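Local atomic coordinates of anthranilate synthase component I (Streptococcus pneumoniae serotype 4, PDB entry 5KCK), a protein that belongs to an enzyme family built on large antiparallel sheets with flanking helices, and assembles here as a pair of identical chains. Residues 10-15 / 172-177; 48-53 / 59-64; 141-146 / 156-161; 239-244 / 257-262; 377-380 / 386-389. One frame throughout, in Å; residues are numbered along the deposited sequence.

In the fold
Followed from the N terminus, the chain shows how short and long loops are closed side by side. Contact 1 opens at the approach to helix 14-20 and closes only 157 residues later, beyond helix 152-166; contacts 2 and 3 fall within the span it encloses. Contact 2 seals the hairpin of strands 50-55 and 58-61, and contact 3 folds helix 152-166 back on strand 138-144. Contacts 4 and 5 follow in series. Contact 4 ties the lead-in to strand 242-246 to the start of strand 259-264, strands of different sheets, and contact 5 fastens the loop after helix 372-382. Contacts 1, 3 and 4 lie beside the second subunit, whereas contact 5 is built within one chain.

Contact 1 (10-15 / 172-177); sequences DVLSPI and NEFEDL
Val-11 and Phe-174 lie alongside each other with their side chains running in opposite senses, and the valine covers one face of the phenyl ring. Its CG2 methyl sits above the plane, displaced toward the rim, 4.0 Å from CE1 of Phe-174. With CG anti to its carbonyl carbon (chi1 -74°), Phe-174 brings the end of its ring to Val-11 and Leu-12. Leu-12 meets the same ring differently: its side chain crosses at about a right angle, bringing CD2 to the ring edge, 4.1 Å from Phe-174 CE1. Both methyls of Val-11 also press on the backbone, CG1 and CG2 each standing 3.6 Å from the carbonyl O of Glu-173. A water donates to Val-11 O and to Glu-173 OE1, both at 2.9 Å, while Glu-173 OE2 forms a salt bridge with Arg-20 of the second subunit. Ser-13 OG N-caps the following helix through Leu-16 N and is also hydrogen-bonded to Asp-10 O of the second subunit, an exchange that the second subunit returns. The whole is a type I beta turn, Asn-172 to Glu-175, packed on the residues that lead into an N-capped helix, at a reciprocal dimer interface.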
# COMPACT_ATOMS: atom_id res chain seq x y z
N ASP A 10 1.19 6.08 10.61
CA ASP A 10 1.33 4.74 11.17
C ASP A 10 0.58 4.55 12.48
O ASP A 10 0.70 3.47 13.08
CB ASP A 10 2.81 4.40 11.37
CG ASP A 10 3.55 5.41 12.25
OD1 ASP A 10 2.91 6.34 12.79
OD2 ASP A 10 4.79 5.27 12.43
N VAL A 11 -0.17 5.54 12.95
CA VAL A 11 -0.90 5.43 14.21
C VAL A 11 -2.39 5.68 14.04
O VAL A 11 -3.12 5.69 15.04
CB VAL A 11 -0.33 6.38 15.29
CG1 VAL A 11 1.11 6.06 15.58
CG2 VAL A 11 -0.51 7.85 14.88
N LEU A 12 -2.86 5.87 12.81
CA LEU A 12 -4.26 6.14 12.56
C LEU A 12 -4.56 5.69 11.13
O LEU A 12 -3.77 5.95 10.22
CB LEU A 12 -4.57 7.64 12.73
CG LEU A 12 -6.05 8.05 12.77
CD1 LEU A 12 -6.76 7.33 13.90
CD2 LEU A 12 -6.16 9.56 12.92
N SER A 13 -5.68 5.01 10.96
CA SER A 13 -6.23 4.66 9.67
C SER A 13 -7.55 5.41 9.47
O SER A 13 -8.11 5.97 10.42
CB SER A 13 -6.47 3.15 9.59
OG SER A 13 -7.62 2.82 10.35
N PRO A 14 -8.06 5.48 8.23
CA PRO A 14 -9.35 6.17 8.05
C PRO A 14 -10.50 5.45 8.72
O PRO A 14 -11.48 6.09 9.12
CB PRO A 14 -9.52 6.24 6.52
CG PRO A 14 -8.58 5.26 5.96
CD PRO A 14 -7.46 5.07 6.96
N ILE A 15 -10.41 4.13 8.88
CA ILE A 15 -11.43 3.41 9.64
C ILE A 15 -11.38 3.81 11.11
O ILE A 15 -12.41 4.14 11.72
CB ILE A 15 -11.26 1.90 9.45
CG1 ILE A 15 -11.46 1.55 7.97
CG2 ILE A 15 -12.23 1.14 10.36
CD1 ILE A 15 -12.77 2.05 7.38
N ASN A 172 1.50 7.82 24.25
CA ASN A 172 2.18 8.77 23.39
C ASN A 172 1.92 8.52 21.90
O ASN A 172 2.72 8.94 21.06
CB ASN A 172 3.69 8.74 23.67
CG ASN A 172 4.26 7.32 23.61
OD1 ASN A 172 3.62 6.35 24.03
ND2 ASN A 172 5.48 7.20 23.09
N GLU A 173 0.81 7.86 21.56
CA GLU A 173 0.57 7.48 20.16
C GLU A 173 0.50 8.69 19.23
O GLU A 173 0.92 8.61 18.08
CB GLU A 173 -0.70 6.64 20.04
CG GLU A 173 -0.47 5.17 20.38
CD GLU A 173 -1.72 4.30 20.38
OE1 GLU A 173 -2.77 4.71 19.84
OE2 GLU A 173 -1.65 3.19 20.93
N PHE A 174 0.01 9.83 19.71
CA PHE A 174 -0.18 10.99 18.84
C PHE A 174 0.81 12.11 19.10
O PHE A 174 0.64 13.22 18.57
CB PHE A 174 -1.62 11.48 18.93
CG PHE A 174 -2.58 10.57 18.22
CD1 PHE A 174 -2.86 10.75 16.88
CD2 PHE A 174 -3.15 9.49 18.88
CE1 PHE A 174 -3.71 9.89 16.22
CE2 PHE A 174 -4.01 8.63 18.23
CZ PHE A 174 -4.28 8.83 16.89
N GLU A 175 1.86 11.86 19.88
CA GLU A 175 2.91 12.85 20.02
C GLU A 175 3.75 12.88 18.74
O GLU A 175 3.90 11.88 18.04
CB GLU A 175 3.80 12.54 21.22
CG GLU A 175 3.05 12.24 22.52
CD GLU A 175 2.21 13.41 23.01
OE1 GLU A 175 2.55 14.58 22.69
OE2 GLU A 175 1.20 13.17 23.72
N ASP A 176 4.30 14.05 18.44
CA ASP A 176 5.12 14.18 17.25
C ASP A 176 6.41 13.38 17.41
O ASP A 176 6.83 13.05 18.52
CB ASP A 176 5.41 15.65 16.97
CG ASP A 176 4.14 16.48 16.93
OD1 ASP A 176 3.67 16.88 18.02
OD2 ASP A 176 3.62 16.72 15.83
N LEU A 177 7.02 13.05 16.28
CA LEU A 177 8.23 12.24 16.30
C LEU A 177 9.37 13.00 16.95
O LEU A 177 9.61 14.17 16.65
CB LEU A 177 8.61 11.81 14.88
CG LEU A 177 7.70 10.75 14.23
CD1 LEU A 177 8.31 10.16 12.96
CD2 LEU A 177 7.41 9.66 15.23
O HOH W 1 -4.43 5.01 17.54

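Contact 2 (48-53 / 59-64); sequences PVFEIK and LYQNGQ
Lys-53 and Tyr-60 form the hydrogen-bonded pair of an antiparallel beta hairpin, whose short strands run at 176° to one another. Tyr-60 N gives a hydrogen to Lys-53 O at 2.8 Å, and Lys-53 N returns one to Tyr-60 O at 3.1 Å. Next to them Ile-52 faces Gln-61 as the non-hydrogen-bonded pair. Regular pairing then gives way to a side chain: Asn-62 N still bonds Glu-51 O, but Asn-62 OD1 takes up Glu-51 N at 2.8 Å, nearly along its own C=O axis. The ND2 end of this amide reaches Val-49 O in a weak bond, so Asn-62 spans the point where Val-49 and Phe-50 form a classic beta bulge opposite Val-125.

The Phe-50 ring is held between two neighbours. Gln-61 NE2 lies 3.4 Å above the plane of the Phe-50 ring, over its centre, and Val-49 CG1 covers the opposite face. An extended chain, CG anti to the backbone N (chi1 -177°), carries the Gln-61 amide that far, and its plane is turned 47° from the ring. On the face shared by Ile-52 and Gln-61, Ile-52 CG2 touches Leu-59 CD1 at 4.1 Å; helix 70-78 packs there through Phe-73, Leu-74 and Val-77.

Farther out, a type I' turn from Gln-61 to Gln-64 passes Asn-62 and Gly-63, both at positive phi, and leads into strand 64-66. Glu-51 OE2 bonds His-122, while a water donating to Glu-51 OE1 at 2.8 Å accepts from Gly-63 N at 3.1 Å.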
# COMPACT_ATOMS: atom_id res chain seq x y z
N PRO A 48 10.59 -14.28 23.73
CA PRO A 48 11.29 -15.43 23.14
C PRO A 48 11.52 -16.54 24.16
O PRO A 48 11.70 -16.28 25.35
CB PRO A 48 12.62 -14.83 22.67
CG PRO A 48 12.87 -13.73 23.65
CD PRO A 48 11.51 -13.16 23.99
N VAL A 49 11.49 -17.78 23.68
CA VAL A 49 11.77 -18.93 24.53
C VAL A 49 13.27 -19.06 24.81
O VAL A 49 13.68 -19.44 25.92
CB VAL A 49 11.20 -20.21 23.89
CG1 VAL A 49 11.60 -21.46 24.69
CG2 VAL A 49 9.69 -20.11 23.79
N PHE A 50 14.11 -18.74 23.82
CA PHE A 50 15.56 -18.88 23.91
C PHE A 50 16.25 -17.64 23.38
O PHE A 50 15.77 -16.98 22.45
CB PHE A 50 16.13 -20.04 23.08
CG PHE A 50 15.63 -21.38 23.45
CD1 PHE A 50 15.76 -21.84 24.75
CD2 PHE A 50 15.07 -22.19 22.49
CE1 PHE A 50 15.30 -23.10 25.09
CE2 PHE A 50 14.61 -23.45 22.81
CZ PHE A 50 14.73 -23.91 24.12
N GLU A 51 17.41 -17.38 23.95
CA GLU A 51 18.42 -16.49 23.39
C GLU A 51 19.63 -17.33 23.01
O GLU A 51 20.15 -18.09 23.84
CB GLU A 51 18.83 -15.42 24.41
CG GLU A 51 19.95 -14.52 23.94
CD GLU A 51 20.48 -13.62 25.05
OE1 GLU A 51 21.09 -14.14 26.01
OE2 GLU A 51 20.28 -12.39 24.95
N ILE A 52 20.07 -17.21 21.77
CA ILE A 52 21.24 -17.93 21.29
C ILE A 52 22.26 -16.91 20.83
O ILE A 52 21.96 -16.07 19.98
CB ILE A 52 20.90 -18.93 20.18
CG1 ILE A 52 19.87 -19.93 20.69
CG2 ILE A 52 22.17 -19.63 19.69
CD1 ILE A 52 19.47 -20.95 19.70
N LYS A 53 23.46 -16.98 21.39
CA LYS A 53 24.43 -15.92 21.21
C LYS A 53 25.83 -16.53 21.14
O LYS A 53 26.12 -17.51 21.82
CB LYS A 53 24.31 -14.89 22.35
CG LYS A 53 25.59 -14.30 22.86
CD LYS A 53 25.45 -13.81 24.29
CE LYS A 53 24.52 -12.62 24.40
NZ LYS A 53 24.47 -12.11 25.81
N LEU A 59 29.70 -20.18 22.80
CA LEU A 59 28.30 -20.30 22.41
C LEU A 59 27.42 -20.42 23.66
O LEU A 59 27.67 -21.27 24.52
CB LEU A 59 28.10 -21.52 21.50
CG LEU A 59 26.68 -21.83 21.01
CD1 LEU A 59 26.09 -20.68 20.16
CD2 LEU A 59 26.69 -23.13 20.22
N TYR A 60 26.38 -19.59 23.74
CA TYR A 60 25.48 -19.56 24.88
C TYR A 60 24.04 -19.80 24.45
O TYR A 60 23.61 -19.30 23.40
CB TYR A 60 25.53 -18.22 25.62
CG TYR A 60 26.88 -17.85 26.16
CD1 TYR A 60 27.78 -17.12 25.39
CD2 TYR A 60 27.27 -18.21 27.45
CE1 TYR A 60 29.02 -16.76 25.87
CE2 TYR A 60 28.51 -17.85 27.95
CZ TYR A 60 29.38 -17.13 27.15
OH TYR A 60 30.61 -16.77 27.62
N GLN A 61 23.30 -20.54 25.27
CA GLN A 61 21.85 -20.65 25.15
C GLN A 61 21.25 -20.33 26.51
O GLN A 61 21.49 -21.06 27.48
CB GLN A 61 21.42 -22.05 24.70
CG GLN A 61 19.91 -22.18 24.50
CD GLN A 61 19.47 -23.59 24.17
OE1 GLN A 61 20.10 -24.56 24.59
NE2 GLN A 61 18.39 -23.72 23.41
N ASN A 62 20.48 -19.24 26.58
CA ASN A 62 19.95 -18.72 27.84
C ASN A 62 21.03 -18.70 28.92
O ASN A 62 20.79 -19.13 30.05
CB ASN A 62 18.75 -19.54 28.31
CG ASN A 62 17.48 -19.22 27.55
OD1 ASN A 62 17.52 -18.58 26.49
ND2 ASN A 62 16.35 -19.66 28.08
N GLY A 63 22.23 -18.24 28.56
CA GLY A 63 23.30 -18.12 29.52
C GLY A 63 24.14 -19.36 29.73
O GLY A 63 25.20 -19.27 30.36
N GLN A 64 23.71 -20.52 29.24
CA GLN A 64 24.46 -21.76 29.44
C GLN A 64 25.42 -21.99 28.28
O GLN A 64 25.06 -21.80 27.11
CB GLN A 64 23.53 -22.96 29.60
CG GLN A 64 22.36 -22.74 30.55
CD GLN A 64 21.55 -24.00 30.79
OE1 GLN A 64 20.48 -24.18 30.22
NE2 GLN A 64 22.06 -24.88 31.65
O HOH W 2 22.54 -16.49 26.08

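Contact 3 (141-146 / 156-161); sequences VIEDAL and EKSLNQ
A helix laid against one face of an antiparallel sheet, at its strand 138-144, is the element here: Val-141 and Glu-143, on that strand, meet Ser-158 and Leu-159, on helix 152-166. The short segments run roughly antiparallel, 152° apart, and their axes approach to 8.1 Å.

The apolar half of the contact is a single tight methyl pair. Leu-159 reaches across with CG anti to its backbone nitrogen (chi1 -175°), and its CD1 comes within 3.5 Å of Val-141 CG1, closer than carbons usually pack. That same CD1 also rests on the strand backbone, 3.6 Å from Val-141 O.

Two residues along, Glu-143 makes contact mainly through its carbon atoms. Its CG lies against the helix backbone, 3.7 Å from Leu-159 N and 4.0 Å from Leu-159 CB. A bend about CB-CG, chi2 -73°, then brings the carboxylate alongside Ser-158, where CD of Glu-143 is 3.5 Å from Ser-158 CB. The two residues meet through this carbon contact rather than by a bond between their polar ends. Glu-143 OE1 is satisfied by a salt bridge to Arg-150 and a hydrogen bond to Ser-128 OG, and Ser-158 OG turns back to Ala-154 O of its own helix.

Strand 138-144 is the last of its sheet within this chain, but residues 141-144 pair antiparallel with a strand of the second subunit. Leu-159 in turn packs on Glu-4 of that subunit. The arrangement is a two-layer helix-on-sheet packing, with one helix covering an antiparallel sheet that continues across the dimer interface.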
# COMPACT_ATOMS: atom_id res chain seq x y z
N VAL A 141 -2.25 -13.24 14.76
CA VAL A 141 -1.64 -13.23 16.09
C VAL A 141 -1.49 -14.67 16.53
O VAL A 141 -2.49 -15.38 16.70
CB VAL A 141 -2.48 -12.42 17.09
CG1 VAL A 141 -1.75 -12.30 18.43
CG2 VAL A 141 -2.79 -11.03 16.52
N ILE A 142 -0.25 -15.11 16.73
CA ILE A 142 0.08 -16.53 16.85
C ILE A 142 0.72 -16.80 18.21
O ILE A 142 1.63 -16.09 18.63
CB ILE A 142 1.02 -16.99 15.73
CG1 ILE A 142 0.45 -16.64 14.34
CG2 ILE A 142 1.33 -18.49 15.88
CD1 ILE A 142 -0.61 -17.58 13.86
N GLU A 143 0.25 -17.85 18.88
CA GLU A 143 0.93 -18.45 20.01
C GLU A 143 1.10 -19.93 19.69
O GLU A 143 0.10 -20.62 19.45
CB GLU A 143 0.15 -18.26 21.32
CG GLU A 143 0.06 -16.81 21.80
CD GLU A 143 1.39 -16.29 22.37
OE1 GLU A 143 2.25 -17.11 22.75
OE2 GLU A 143 1.56 -15.05 22.44
N ASP A 144 2.34 -20.41 19.68
CA ASP A 144 2.66 -21.76 19.22
C ASP A 144 3.46 -22.49 20.30
O ASP A 144 3.99 -21.87 21.22
CB ASP A 144 3.45 -21.70 17.91
CG ASP A 144 3.29 -22.94 17.07
OD1 ASP A 144 3.46 -24.05 17.61
OD2 ASP A 144 2.99 -22.80 15.86
N ALA A 145 3.53 -23.82 20.19
CA ALA A 145 4.23 -24.64 21.18
C ALA A 145 5.46 -25.34 20.62
O ALA A 145 5.90 -26.34 21.18
CB ALA A 145 3.28 -25.66 21.80
N LEU A 146 6.04 -24.80 19.54
CA LEU A 146 7.20 -25.38 18.88
C LEU A 146 8.33 -25.72 19.85
O LEU A 146 8.91 -26.81 19.77
CB LEU A 146 7.74 -24.40 17.83
CG LEU A 146 6.94 -24.15 16.57
CD1 LEU A 146 7.58 -23.04 15.78
CD2 LEU A 146 6.88 -25.43 15.77
N GLU A 156 -3.87 -20.32 24.68
CA GLU A 156 -5.05 -19.47 24.69
C GLU A 156 -4.92 -18.33 25.70
O GLU A 156 -5.34 -17.20 25.44
CB GLU A 156 -6.29 -20.31 24.96
CG GLU A 156 -7.55 -19.85 24.22
CD GLU A 156 -7.36 -19.75 22.71
OE1 GLU A 156 -6.76 -20.67 22.10
OE2 GLU A 156 -7.81 -18.74 22.13
N LYS A 157 -4.31 -18.61 26.87
CA LYS A 157 -4.10 -17.54 27.85
C LYS A 157 -3.13 -16.49 27.31
O LYS A 157 -3.37 -15.29 27.46
CB LYS A 157 -3.60 -18.10 29.17
CG LYS A 157 -4.69 -18.47 30.15
CD LYS A 157 -4.11 -18.91 31.49
CE LYS A 157 -3.61 -17.73 32.31
NZ LYS A 157 -4.73 -16.97 32.94
N SER A 158 -2.02 -16.93 26.72
CA SER A 158 -1.06 -15.99 26.17
C SER A 158 -1.71 -15.13 25.09
O SER A 158 -1.51 -13.91 25.04
CB SER A 158 0.15 -16.73 25.60
OG SER A 158 0.83 -17.44 26.62
N LEU A 159 -2.50 -15.76 24.23
CA LEU A 159 -3.15 -15.03 23.15
C LEU A 159 -4.13 -14.00 23.70
O LEU A 159 -4.17 -12.86 23.23
CB LEU A 159 -3.84 -16.03 22.22
CG LEU A 159 -4.50 -15.56 20.93
CD1 LEU A 159 -3.52 -14.77 20.08
CD2 LEU A 159 -5.05 -16.77 20.16
N ASN A 160 -4.92 -14.38 24.71
CA ASN A 160 -5.87 -13.44 25.29
C ASN A 160 -5.15 -12.24 25.89
O ASN A 160 -5.63 -11.11 25.78
CB ASN A 160 -6.73 -14.13 26.35
CG ASN A 160 -7.75 -15.07 25.76
OD1 ASN A 160 -8.23 -14.86 24.64
ND2 ASN A 160 -8.09 -16.11 26.49
N GLN A 161 -3.98 -12.47 26.50
CA GLN A 161 -3.23 -11.36 27.09
C GLN A 161 -2.71 -10.41 26.02
O GLN A 161 -2.78 -9.19 26.18
CB GLN A 161 -2.09 -11.90 27.95
CG GLN A 161 -2.56 -12.50 29.27
CD GLN A 161 -1.49 -13.31 29.99
OE1 GLN A 161 -0.48 -13.69 29.41
NE2 GLN A 161 -1.73 -13.59 31.27

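Contact 4 (239-244 / 257-262); sequences SNYLYF and PESLVS
Tyr-241 reaches across from just before strand 242-246 to Ser-259, and its course can be followed atom by atom. CB lies at the edge of the Tyr-243 ring, a neighbour in the same segment, and in that ring's plane. With CG anti to the carbonyl carbon, chi1 -58°, the ring is directed at the segment 257-262. CE2 is the first ring atom to make close contact, lying 3.6 Å from Ser-259 CA and 3.7 Å from Ser-259 CB. Next comes CZ, 3.8 Å from that CB. The phenol oxygen ends the run: Tyr-241 OH is 3.2 Å from Ser-259 CB and 3.1 Å from Ser-259 OG, a polar approach that is weak at most. Its firmer partner is Asp-404 OD1 on strand 403-407, the strand beside Ser-259 in the sheet, so the main hold on the hydroxyl comes from the neighbouring strand, with Ser-259 a weak addition.

Nearer the beginning of both segments, Ser-239 packs on Pro-257. Its CB is 3.9 Å from Pro-257 CA and its OG 3.9 Å from Pro-257 CB, while that OG is hydrogen-bonded to Ala-255 O.

Residues 242-244 pair with a strand of the second subunit. Leu-260 and Val-261 both face Leu-405, a classic beta bulge. Tyr-241, at the entry to a strand of one antiparallel sheet, thus packs on a strand of another just ahead of that bulge.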
# COMPACT_ATOMS: atom_id res chain seq x y z
N SER A 239 12.44 -0.41 1.98
CA SER A 239 13.24 -1.48 1.41
C SER A 239 12.57 -2.83 1.62
O SER A 239 11.67 -2.97 2.45
CB SER A 239 14.64 -1.50 2.02
OG SER A 239 15.33 -0.28 1.80
N ASN A 240 13.05 -3.83 0.88
CA ASN A 240 12.64 -5.21 1.13
C ASN A 240 12.94 -5.65 2.55
O ASN A 240 12.37 -6.65 3.01
CB ASN A 240 13.34 -6.16 0.16
CG ASN A 240 12.50 -6.45 -1.06
OD1 ASN A 240 11.28 -6.23 -1.06
ND2 ASN A 240 13.14 -6.95 -2.11
N TYR A 241 13.82 -4.93 3.26
CA TYR A 241 14.21 -5.27 4.63
C TYR A 241 14.17 -4.02 5.49
O TYR A 241 14.99 -3.11 5.30
CB TYR A 241 15.59 -5.89 4.67
CG TYR A 241 15.69 -7.13 3.82
CD1 TYR A 241 15.25 -8.35 4.31
CD2 TYR A 241 16.19 -7.08 2.53
CE1 TYR A 241 15.33 -9.49 3.56
CE2 TYR A 241 16.26 -8.23 1.75
CZ TYR A 241 15.84 -9.43 2.28
OH TYR A 241 15.90 -10.59 1.55
N LEU A 242 13.23 -3.97 6.41
CA LEU A 242 13.22 -3.00 7.49
C LEU A 242 13.20 -3.77 8.80
O LEU A 242 12.55 -4.82 8.91
CB LEU A 242 12.00 -2.08 7.39
CG LEU A 242 12.07 -1.06 6.25
CD1 LEU A 242 10.67 -0.71 5.80
CD2 LEU A 242 12.80 0.17 6.74
N TYR A 243 13.92 -3.27 9.80
CA TYR A 243 14.04 -4.02 11.04
C TYR A 243 14.43 -3.10 12.18
O TYR A 243 15.27 -2.21 12.04
CB TYR A 243 15.04 -5.18 10.90
CG TYR A 243 16.27 -4.83 10.10
CD1 TYR A 243 17.38 -4.26 10.71
CD2 TYR A 243 16.31 -5.06 8.72
CE1 TYR A 243 18.51 -3.93 9.98
CE2 TYR A 243 17.44 -4.73 7.98
CZ TYR A 243 18.53 -4.16 8.62
OH TYR A 243 19.66 -3.82 7.90
N PHE A 244 13.77 -3.32 13.32
CA PHE A 244 14.11 -2.72 14.59
C PHE A 244 14.26 -3.87 15.58
O PHE A 244 13.27 -4.51 15.95
CB PHE A 244 13.02 -1.72 15.03
CG PHE A 244 13.32 -0.99 16.31
CD1 PHE A 244 13.98 0.23 16.30
CD2 PHE A 244 12.92 -1.51 17.53
CE1 PHE A 244 14.25 0.92 17.49
CE2 PHE A 244 13.18 -0.83 18.73
CZ PHE A 244 13.86 0.38 18.71
N PRO A 257 18.55 -2.58 1.49
CA PRO A 257 17.86 -2.93 0.25
C PRO A 257 18.40 -4.17 -0.45
O PRO A 257 17.87 -4.54 -1.50
CB PRO A 257 18.08 -1.68 -0.61
CG PRO A 257 19.41 -1.15 -0.16
CD PRO A 257 19.55 -1.51 1.30
N GLU A 258 19.42 -4.83 0.10
CA GLU A 258 20.13 -5.90 -0.59
C GLU A 258 20.02 -7.19 0.21
O GLU A 258 20.54 -7.30 1.32
CB GLU A 258 21.60 -5.52 -0.80
CG GLU A 258 21.80 -4.22 -1.58
CD GLU A 258 23.24 -4.00 -2.01
OE1 GLU A 258 24.04 -4.96 -1.94
OE2 GLU A 258 23.58 -2.86 -2.41
N SER A 259 19.33 -8.18 -0.37
CA SER A 259 19.30 -9.51 0.21
C SER A 259 20.67 -10.16 0.12
O SER A 259 21.37 -10.02 -0.88
CB SER A 259 18.27 -10.37 -0.52
OG SER A 259 18.35 -11.71 -0.08
N LEU A 260 21.06 -10.86 1.19
CA LEU A 260 22.26 -11.69 1.08
C LEU A 260 21.92 -13.04 0.46
O LEU A 260 22.54 -13.46 -0.52
CB LEU A 260 22.91 -11.90 2.45
CG LEU A 260 24.08 -12.91 2.47
CD1 LEU A 260 25.37 -12.30 1.91
CD2 LEU A 260 24.32 -13.50 3.86
N VAL A 261 20.93 -13.74 1.02
CA VAL A 261 20.56 -15.07 0.57
C VAL A 261 19.24 -15.43 1.22
O VAL A 261 18.95 -15.00 2.35
CB VAL A 261 21.65 -16.11 0.92
CG1 VAL A 261 21.68 -16.36 2.43
CG2 VAL A 261 21.43 -17.40 0.15
N SER A 262 18.42 -16.20 0.52
CA SER A 262 17.22 -16.76 1.11
C SER A 262 17.11 -18.23 0.73
O SER A 262 17.64 -18.68 -0.29
CB SER A 262 15.97 -16.00 0.66
OG SER A 262 15.68 -16.28 -0.70

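Contact 5 (377-380 / 386-389); sequences RRIY and KRGV
The nearest pair of CA atoms, Tyr-380 and Lys-386, is 8.1 Å apart, where a helical turn faces an irregular returning loop. Side chains bridge the gap.

Tyr-380 spans it with its phenol oxygen, which accepts a hydrogen from Arg-387 N at 3.0 Å. The N-H points almost straight at the oxygen (175°), and the nitrogen lies at the edge of the ring, near its plane. Beside this bond the hydroxyl also touches aliphatic carbon: Tyr-380 OH is 3.6 Å from Arg-387 CB and 4.0 Å from Lys-386 CG. Asp-100 OD1 is a second partner of the hydroxyl, and Asp-100 OD2 binds Gly-388 N, so one carboxylate helps position both sides of the contact.

Arg-387 sends its side chain back toward the helix. Extended from CG to NE, chi2 180°, it crosses Ile-379 at about a right angle and presents one guanidinium face to that residue. Ile-379 CG2 stands 3.3 Å above this plane, offset toward the rim, with Arg-387 NH2 its nearest atom at 3.6 Å; Ile-379 CD1 reaches the same nitrogen at 3.7 Å. The guanidinium is turned 82° from the Tyr-380 ring. Its buried charge is probably balanced by a salt bridge from NH2 to Glu-383, while NH1 bonds Val-367 O and Tyr-99 supplies a cation-pi partner.

Gly-388, at positive phi, turns the chain onward. This is a helix-to-strand connection, linking helix 372-382 to strand 393-398 and pinned by a buried tyrosine hydroxyl and an isoleucine methyl set over an arginine's guanidinium face.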
# COMPACT_ATOMS: atom_id res chain seq x y z
N ARG A 377 41.38 -10.58 3.98
CA ARG A 377 42.63 -10.42 4.71
C ARG A 377 43.15 -8.99 4.59
O ARG A 377 43.62 -8.41 5.58
CB ARG A 377 43.66 -11.44 4.21
CG ARG A 377 43.26 -12.90 4.54
CD ARG A 377 44.40 -13.89 4.27
NE ARG A 377 45.62 -13.52 4.99
CZ ARG A 377 46.07 -14.11 6.10
NH1 ARG A 377 45.40 -15.11 6.64
NH2 ARG A 377 47.19 -13.68 6.66
N ARG A 378 43.06 -8.40 3.39
CA ARG A 378 43.53 -7.03 3.20
C ARG A 378 42.68 -6.03 3.98
O ARG A 378 43.21 -5.05 4.53
CB ARG A 378 43.55 -6.68 1.72
CG ARG A 378 44.50 -7.56 0.90
CD ARG A 378 45.93 -7.55 1.44
NE ARG A 378 46.86 -8.14 0.48
CZ ARG A 378 48.10 -8.52 0.75
NH1 ARG A 378 48.59 -8.38 1.97
NH2 ARG A 378 48.86 -9.04 -0.21
N ILE A 379 41.36 -6.25 4.04
CA ILE A 379 40.48 -5.35 4.78
C ILE A 379 40.92 -5.26 6.24
O ILE A 379 40.93 -4.17 6.83
CB ILE A 379 39.02 -5.81 4.67
CG1 ILE A 379 38.48 -5.48 3.28
CG2 ILE A 379 38.15 -5.17 5.77
CD1 ILE A 379 37.18 -6.20 2.95
N TYR A 380 41.32 -6.38 6.84
CA TYR A 380 41.72 -6.35 8.23
C TYR A 380 43.19 -6.03 8.43
O TYR A 380 43.65 -5.97 9.58
CB TYR A 380 41.33 -7.66 8.91
CG TYR A 380 39.93 -7.58 9.47
CD1 TYR A 380 39.24 -6.37 9.49
CD2 TYR A 380 39.30 -8.70 10.00
CE1 TYR A 380 37.97 -6.27 10.01
CE2 TYR A 380 38.02 -8.61 10.52
CZ TYR A 380 37.36 -7.40 10.52
OH TYR A 380 36.09 -7.30 11.04
N LYS A 386 37.02 -3.69 14.30
CA LYS A 386 36.22 -4.86 13.94
C LYS A 386 34.89 -4.41 13.35
O LYS A 386 34.25 -3.49 13.86
CB LYS A 386 35.99 -5.72 15.18
CG LYS A 386 35.14 -6.95 14.96
CD LYS A 386 35.09 -7.76 16.25
CE LYS A 386 34.22 -8.99 16.09
NZ LYS A 386 33.91 -9.57 17.42
N ARG A 387 34.49 -5.05 12.25
CA ARG A 387 33.27 -4.63 11.56
C ARG A 387 32.03 -4.92 12.39
O ARG A 387 31.13 -4.07 12.48
CB ARG A 387 33.18 -5.31 10.19
CG ARG A 387 34.08 -4.63 9.17
CD ARG A 387 34.02 -5.28 7.81
NE ARG A 387 34.64 -4.39 6.83
CZ ARG A 387 34.47 -4.51 5.52
NH1 ARG A 387 33.72 -5.49 5.04
NH2 ARG A 387 35.06 -3.66 4.70
N GLY A 388 31.95 -6.10 13.00
CA GLY A 388 30.80 -6.40 13.84
C GLY A 388 29.56 -6.65 13.01
O GLY A 388 29.56 -7.45 12.07
N VAL A 389 28.47 -5.95 13.37
CA VAL A 389 27.20 -6.13 12.65
C VAL A 389 27.35 -5.72 11.19
O VAL A 389 26.90 -6.42 10.28
CB VAL A 389 26.08 -5.33 13.34
CG1 VAL A 389 24.83 -5.31 12.44
CG2 VAL A 389 25.75 -5.93 14.71